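Local coordinates for DNA-entry nuclease (Competence-specific nuclease) (Streptococcus agalactiae ILRI112, PDB 4QGO), which probably hydrolyses DNA with little sequence specificity, as a beta-beta-alpha (His-Me finger) nuclease that acts as a virulence factor, at residues Arg179-Leu191 / Val204-Ala218. The protein carries 1 engineered substitution. Residues are numbered along the deposited sequence; the frame is centred on the assembly and turned at random. Where two conformers were deposited one is given.
Sequences RNDTDLVPFAMHL and VAIPNTQASYTMDYA
Y217 lies against V185 and F187 where an antiparallel beta hairpin of the central sheet in this beta-beta-alpha nuclease opens into loops, a worked example of one side chain packing on the loop that leads into a hairpin. Strands 188-191 and 204-207 pair through M189 with I206 and L191 with V204, both hydrogen-bonded pairs. On the face carrying these four residues, L191 CD1 packs 3.7 Å from I206 CG1, and Y156 of helix 153-165 covers the patch.

Just before A188 and just after P207 the chains stay joined: N208 N donates to F187 O, and its side chain adds a second bond. Its CG lies roughly opposite the backbone N (chi1 -159°), which carries the amide back to P186, and ND2 donates to P186 O over 2.9 Å in a nearly straight bond lying in the amide plane; OD1 accepts from T139 N. The Y217 ring completes this buried part: F187 CB sits over one face, 3.8 Å from the ring centroid in a CH-pi contact, V185 CG1 meets the edge, and OH donates to N208 O (2.8 Å).

The outer side, where R179, D216 and A218 are partly exposed, is looser. R179 grips buried D183 side-on, NE 2.7 Å from OD2 and NH2 3.2 Å from OD1. Toward D216, R179 NH2 stays 4.2 Å from OD1, and one water spans them, accepting from NH2 and donating to D216 OD1 at 2.9 Å.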
loop_
_atom_site.group_PDB
_atom_site.type_symbol
_atom_site.label_atom_id
_atom_site.label_comp_id
_atom_site.label_asym_id
_atom_site.label_seq_id
_atom_site.Cartn_x
_atom_site.Cartn_y
_atom_site.Cartn_z
ATOM N N ARG A 179 11.903 -3.336 -7.024
ATOM C CA ARG A 179 13.339 -3.041 -7.104
ATOM C C ARG A 179 13.810 -2.949 -8.540
ATOM O O ARG A 179 14.811 -2.292 -8.836
ATOM C CB ARG A 179 14.165 -4.145 -6.452
ATOM C CG ARG A 179 14.004 -4.294 -4.949
ATOM C CD ARG A 179 14.958 -5.364 -4.422
ATOM N NE ARG A 179 14.766 -6.634 -5.113
ATOM C CZ ARG A 179 15.601 -7.664 -5.030
ATOM N NH1 ARG A 179 16.696 -7.577 -4.283
ATOM N NH2 ARG A 179 15.345 -8.781 -5.696
ATOM N N ASN A 180 13.098 -3.649 -9.411
ATOM C CA ASN A 180 13.508 -3.835 -10.792
ATOM C C ASN A 180 12.307 -4.276 -11.612
ATOM O O ASN A 180 11.188 -4.387 -11.102
ATOM C CB ASN A 180 14.624 -4.879 -10.864
ATOM C CG ASN A 180 14.227 -6.199 -10.234
ATOM O OD1 ASN A 180 13.165 -6.750 -10.533
ATOM N ND2 ASN A 180 15.068 -6.703 -9.336
ATOM N N ASP A 181 12.530 -4.555 -12.887
ATOM C CA ASP A 181 11.411 -4.840 -13.769
ATOM C C ASP A 181 10.839 -6.242 -13.618
ATOM O O ASP A 181 9.760 -6.516 -14.128
ATOM C CB ASP A 181 11.787 -4.583 -15.233
ATOM C CG ASP A 181 11.859 -3.109 -15.566
ATOM O OD1 ASP A 181 11.295 -2.295 -14.804
ATOM O OD2 ASP A 181 12.475 -2.767 -16.598
ATOM N N THR A 182 11.533 -7.124 -12.902
ATOM C CA THR A 182 11.119 -8.527 -12.867
ATOM C C THR A 182 10.616 -9.077 -11.525
ATOM O O THR A 182 9.918 -10.090 -11.511
ATOM C CB THR A 182 12.229 -9.446 -13.403
ATOM O OG1 THR A 182 13.421 -9.261 -12.633
ATOM C CG2 THR A 182 12.520 -9.109 -14.859
ATOM N N ASP A 183 10.972 -8.434 -10.412
ATOM C CA ASP A 183 10.541 -8.915 -9.092
ATOM C C ASP A 183 9.039 -9.150 -9.049
ATOM O O ASP A 183 8.246 -8.327 -9.526
ATOM C CB ASP A 183 10.841 -7.900 -7.993
ATOM C CG ASP A 183 12.271 -7.929 -7.514
ATOM O OD1 ASP A 183 13.091 -8.758 -7.972
ATOM O OD2 ASP A 183 12.565 -7.104 -6.636
ATOM N N LEU A 184 8.633 -10.246 -8.436
ATOM C CA LEU A 184 7.209 -10.530 -8.330
ATOM C C LEU A 184 6.534 -9.718 -7.228
ATOM O O LEU A 184 5.350 -9.419 -7.320
ATOM C CB LEU A 184 6.994 -12.019 -8.095
ATOM C CG LEU A 184 7.431 -12.881 -9.272
ATOM C CD1 LEU A 184 7.264 -14.342 -8.915
ATOM C CD2 LEU A 184 6.609 -12.523 -10.487
ATOM N N VAL A 185 7.282 -9.383 -6.182
ATOM C CA VAL A 185 6.708 -8.781 -4.977
ATOM C C VAL A 185 7.305 -7.391 -4.783
ATOM O O VAL A 185 8.512 -7.208 -4.902
ATOM C CB VAL A 185 7.026 -9.649 -3.730
ATOM C CG1 VAL A 185 6.431 -9.036 -2.464
ATOM C CG2 VAL A 185 6.532 -11.070 -3.929
ATOM N N PRO A 186 6.461 -6.392 -4.474
ATOM C CA PRO A 186 6.994 -5.049 -4.236
ATOM C C PRO A 186 7.738 -4.995 -2.904
ATOM O O PRO A 186 7.350 -5.691 -1.970
ATOM C CB PRO A 186 5.729 -4.182 -4.176
ATOM C CG PRO A 186 4.669 -5.100 -3.684
ATOM C CD PRO A 186 4.997 -6.456 -4.295
ATOM N N PHE A 187 8.783 -4.178 -2.813
ATOM C CA PHE A 187 9.501 -4.056 -1.547
ATOM C C PHE A 187 8.874 -3.010 -0.628
ATOM O O PHE A 187 9.230 -2.923 0.551
ATOM C CB PHE A 187 11.003 -3.760 -1.762
ATOM C CG PHE A 187 11.282 -2.372 -2.290
ATOM C CD1 PHE A 187 11.490 -1.306 -1.418
ATOM C CD2 PHE A 187 11.332 -2.134 -3.660
ATOM C CE1 PHE A 187 11.730 -0.016 -1.904
ATOM C CE2 PHE A 187 11.577 -0.862 -4.153
ATOM C CZ PHE A 187 11.786 0.199 -3.276
ATOM N N ALA A 188 7.953 -2.207 -1.167
ATOM C CA ALA A 188 7.262 -1.207 -0.369
ATOM C C ALA A 188 5.987 -0.799 -1.060
ATOM O O ALA A 188 5.817 -1.033 -2.255
ATOM C CB ALA A 188 8.147 0.027 -0.161
ATOM N N MET A 189 5.080 -0.199 -0.298
ATOM C CA MET A 189 3.865 0.362 -0.860
ATOM C C MET A 189 3.873 1.879 -0.687
ATOM O O MET A 189 3.925 2.382 0.430
ATOM C CB MET A 189 2.623 -0.260 -0.205
ATOM C CG MET A 189 2.490 -1.759 -0.438
ATOM S SD MET A 189 2.021 -2.180 -2.129
ATOM C CE MET A 189 0.255 -1.878 -2.051
ATOM N N HIS A 190 3.823 2.606 -1.802
ATOM C CA HIS A 190 3.827 4.064 -1.769
ATOM C C HIS A 190 2.389 4.568 -1.657
ATOM O O HIS A 190 1.584 4.307 -2.544
ATOM C CB HIS A 190 4.488 4.578 -3.058
ATOM C CG HIS A 190 4.701 6.060 -3.107
ATOM N ND1 HIS A 190 5.118 6.694 -4.260
ATOM C CD2 HIS A 190 4.582 7.025 -2.165
ATOM C CE1 HIS A 190 5.232 7.990 -4.026
ATOM N NE2 HIS A 190 4.921 8.217 -2.762
ATOM N N LEU A 191 2.061 5.266 -0.568
ATOM C CA LEU A 191 0.712 5.809 -0.378
ATOM C C LEU A 191 0.756 7.326 -0.350
ATOM O O LEU A 191 1.551 7.900 0.391
ATOM C CB LEU A 191 0.092 5.336 0.945
ATOM C CG LEU A 191 0.338 3.902 1.408
ATOM C CD1 LEU A 191 -0.302 3.692 2.766
ATOM C CD2 LEU A 191 -0.228 2.923 0.400
ATOM N N VAL A 204 3.930 8.586 1.938
ATOM C CA VAL A 204 4.707 7.609 2.694
ATOM C C VAL A 204 5.022 6.365 1.873
ATOM O O VAL A 204 4.328 6.037 0.893
ATOM C CB VAL A 204 3.971 7.163 3.988
ATOM C CG1 VAL A 204 3.687 8.351 4.924
ATOM C CG2 VAL A 204 2.683 6.449 3.633
ATOM N N ALA A 205 6.074 5.668 2.284
ATOM C CA ALA A 205 6.356 4.332 1.771
ATOM C C ALA A 205 6.287 3.367 2.938
ATOM O O ALA A 205 6.981 3.546 3.931
ATOM C CB ALA A 205 7.732 4.275 1.115
ATOM N N ILE A 206 5.422 2.358 2.826
ATOM C CA ILE A 206 5.264 1.338 3.856
ATOM C C ILE A 206 6.132 0.151 3.469
ATOM O O ILE A 206 5.836 -0.533 2.489
ATOM C CB ILE A 206 3.812 0.826 3.921
ATOM C CG1 ILE A 206 2.798 1.980 3.934
ATOM C CG2 ILE A 206 3.639 -0.119 5.115
ATOM C CD1 ILE A 206 2.878 2.855 5.127
ATOM N N PRO A 207 7.223 -0.095 4.214
ATOM C CA PRO A 207 8.086 -1.211 3.807
ATOM C C PRO A 207 7.322 -2.542 3.819
ATOM O O PRO A 207 6.555 -2.820 4.755
ATOM C CB PRO A 207 9.199 -1.203 4.875
ATOM C CG PRO A 207 9.224 0.259 5.358
ATOM C CD PRO A 207 7.764 0.638 5.376
ATOM N N ASN A 208 7.529 -3.349 2.781
ATOM C CA ASN A 208 6.907 -4.665 2.706
ATOM C C ASN A 208 7.787 -5.671 3.418
ATOM O O ASN A 208 8.394 -6.565 2.806
ATOM C CB ASN A 208 6.669 -5.075 1.258
ATOM C CG ASN A 208 5.604 -6.140 1.136
ATOM O OD1 ASN A 208 4.877 -6.419 2.103
ATOM N ND2 ASN A 208 5.493 -6.741 -0.052
ATOM N N THR A 209 7.850 -5.493 4.731
ATOM C CA THR A 209 8.783 -6.213 5.584
ATOM C C THR A 209 8.092 -6.691 6.853
ATOM O O THR A 209 6.994 -6.238 7.199
ATOM C CB THR A 209 9.979 -5.309 5.984
ATOM O OG1 THR A 209 9.497 -4.147 6.681
ATOM C CG2 THR A 209 10.770 -4.869 4.752
ATOM N N GLN A 210 8.757 -7.597 7.569
ATOM C CA GLN A 210 8.255 -8.093 8.841
ATOM C C GLN A 210 9.500 -8.404 9.676
ATOM O O GLN A 210 10.478 -8.936 9.147
ATOM C CB GLN A 210 7.404 -9.347 8.602
ATOM C CG GLN A 210 6.603 -9.850 9.817
ATOM C CD GLN A 210 5.235 -10.410 9.430
ATOM O OE1 GLN A 210 4.544 -9.871 8.558
ATOM N NE2 GLN A 210 4.844 -11.501 10.066
ATOM N N ALA A 211 9.477 -8.060 10.962
ATOM C CA ALA A 211 10.701 -8.102 11.770
ATOM C C ALA A 211 11.287 -9.507 11.913
ATOM O O ALA A 211 12.498 -9.671 12.053
ATOM C CB ALA A 211 10.457 -7.493 13.137
ATOM N N SER A 212 10.435 -10.522 11.839
ATOM C CA SER A 212 10.851 -11.884 12.170
ATOM C C SER A 212 11.335 -12.697 10.978
ATOM O O SER A 212 11.646 -13.867 11.121
ATOM C CB SER A 212 9.700 -12.638 12.843
ATOM O OG SER A 212 8.717 -13.004 11.888
ATOM N N TYR A 213 11.394 -12.090 9.798
ATOM C CA TYR A 213 11.860 -12.827 8.637
ATOM C C TYR A 213 12.405 -11.926 7.552
ATOM O O TYR A 213 12.232 -10.710 7.606
ATOM C CB TYR A 213 10.755 -13.742 8.085
ATOM C CG TYR A 213 9.519 -13.080 7.470
ATOM C CD1 TYR A 213 9.575 -12.427 6.230
ATOM C CD2 TYR A 213 8.279 -13.201 8.085
ATOM C CE1 TYR A 213 8.439 -11.870 5.667
ATOM C CE2 TYR A 213 7.128 -12.651 7.518
ATOM C CZ TYR A 213 7.218 -11.997 6.303
ATOM O OH TYR A 213 6.090 -11.463 5.728
ATOM N N THR A 214 13.052 -12.529 6.561
ATOM C CA THR A 214 13.419 -11.803 5.357
ATOM C C THR A 214 12.734 -12.426 4.151
ATOM O O THR A 214 12.380 -13.598 4.152
ATOM C CB THR A 214 14.951 -11.748 5.150
ATOM O OG1 THR A 214 15.484 -13.078 5.128
ATOM C CG2 THR A 214 15.599 -10.948 6.265
ATOM N N MET A 215 12.528 -11.615 3.124
ATOM C CA MET A 215 11.908 -12.074 1.893
ATOM C C MET A 215 12.779 -11.767 0.685
ATOM O O MET A 215 13.385 -10.704 0.609
ATOM C CB MET A 215 10.546 -11.407 1.698
ATOM C CG MET A 215 9.823 -11.907 0.449
ATOM S SD MET A 215 8.290 -11.034 0.095
ATOM C CE MET A 215 7.173 -11.763 1.281
ATOM N N ASP A 216 12.840 -12.708 -0.252
ATOM C CA ASP A 216 13.434 -12.468 -1.563
ATOM C C ASP A 216 12.310 -11.923 -2.436
ATOM O O ASP A 216 11.375 -12.655 -2.773
ATOM C CB ASP A 216 13.956 -13.789 -2.138
ATOM C CG ASP A 216 14.684 -13.610 -3.463
ATOM O OD1 ASP A 216 14.552 -12.538 -4.087
ATOM O OD2 ASP A 216 15.389 -14.553 -3.890
ATOM N N TYR A 217 12.382 -10.637 -2.779
ATOM C CA TYR A 217 11.295 -10.000 -3.525
ATOM C C TYR A 217 11.204 -10.500 -4.956
ATOM O O TYR A 217 10.177 -10.325 -5.615
ATOM C CB TYR A 217 11.409 -8.472 -3.493
ATOM C CG TYR A 217 11.281 -7.906 -2.097
ATOM C CD1 TYR A 217 10.078 -7.983 -1.404
ATOM C CD2 TYR A 217 12.365 -7.302 -1.472
ATOM C CE1 TYR A 217 9.963 -7.486 -0.121
ATOM C CE2 TYR A 217 12.262 -6.796 -0.188
ATOM C CZ TYR A 217 11.062 -6.904 0.485
ATOM O OH TYR A 217 10.977 -6.391 1.761
ATOM N N ALA A 218 12.272 -11.127 -5.448
ATOM C CA ALA A 218 12.212 -11.700 -6.781
ATOM C C ALA A 218 11.138 -12.782 -6.864
ATOM O O ALA A 218 10.365 -12.820 -7.819
ATOM C CB ALA A 218 13.581 -12.266 -7.192
HETATM O O HOH W 1 16.741 -11.424 -5.561
#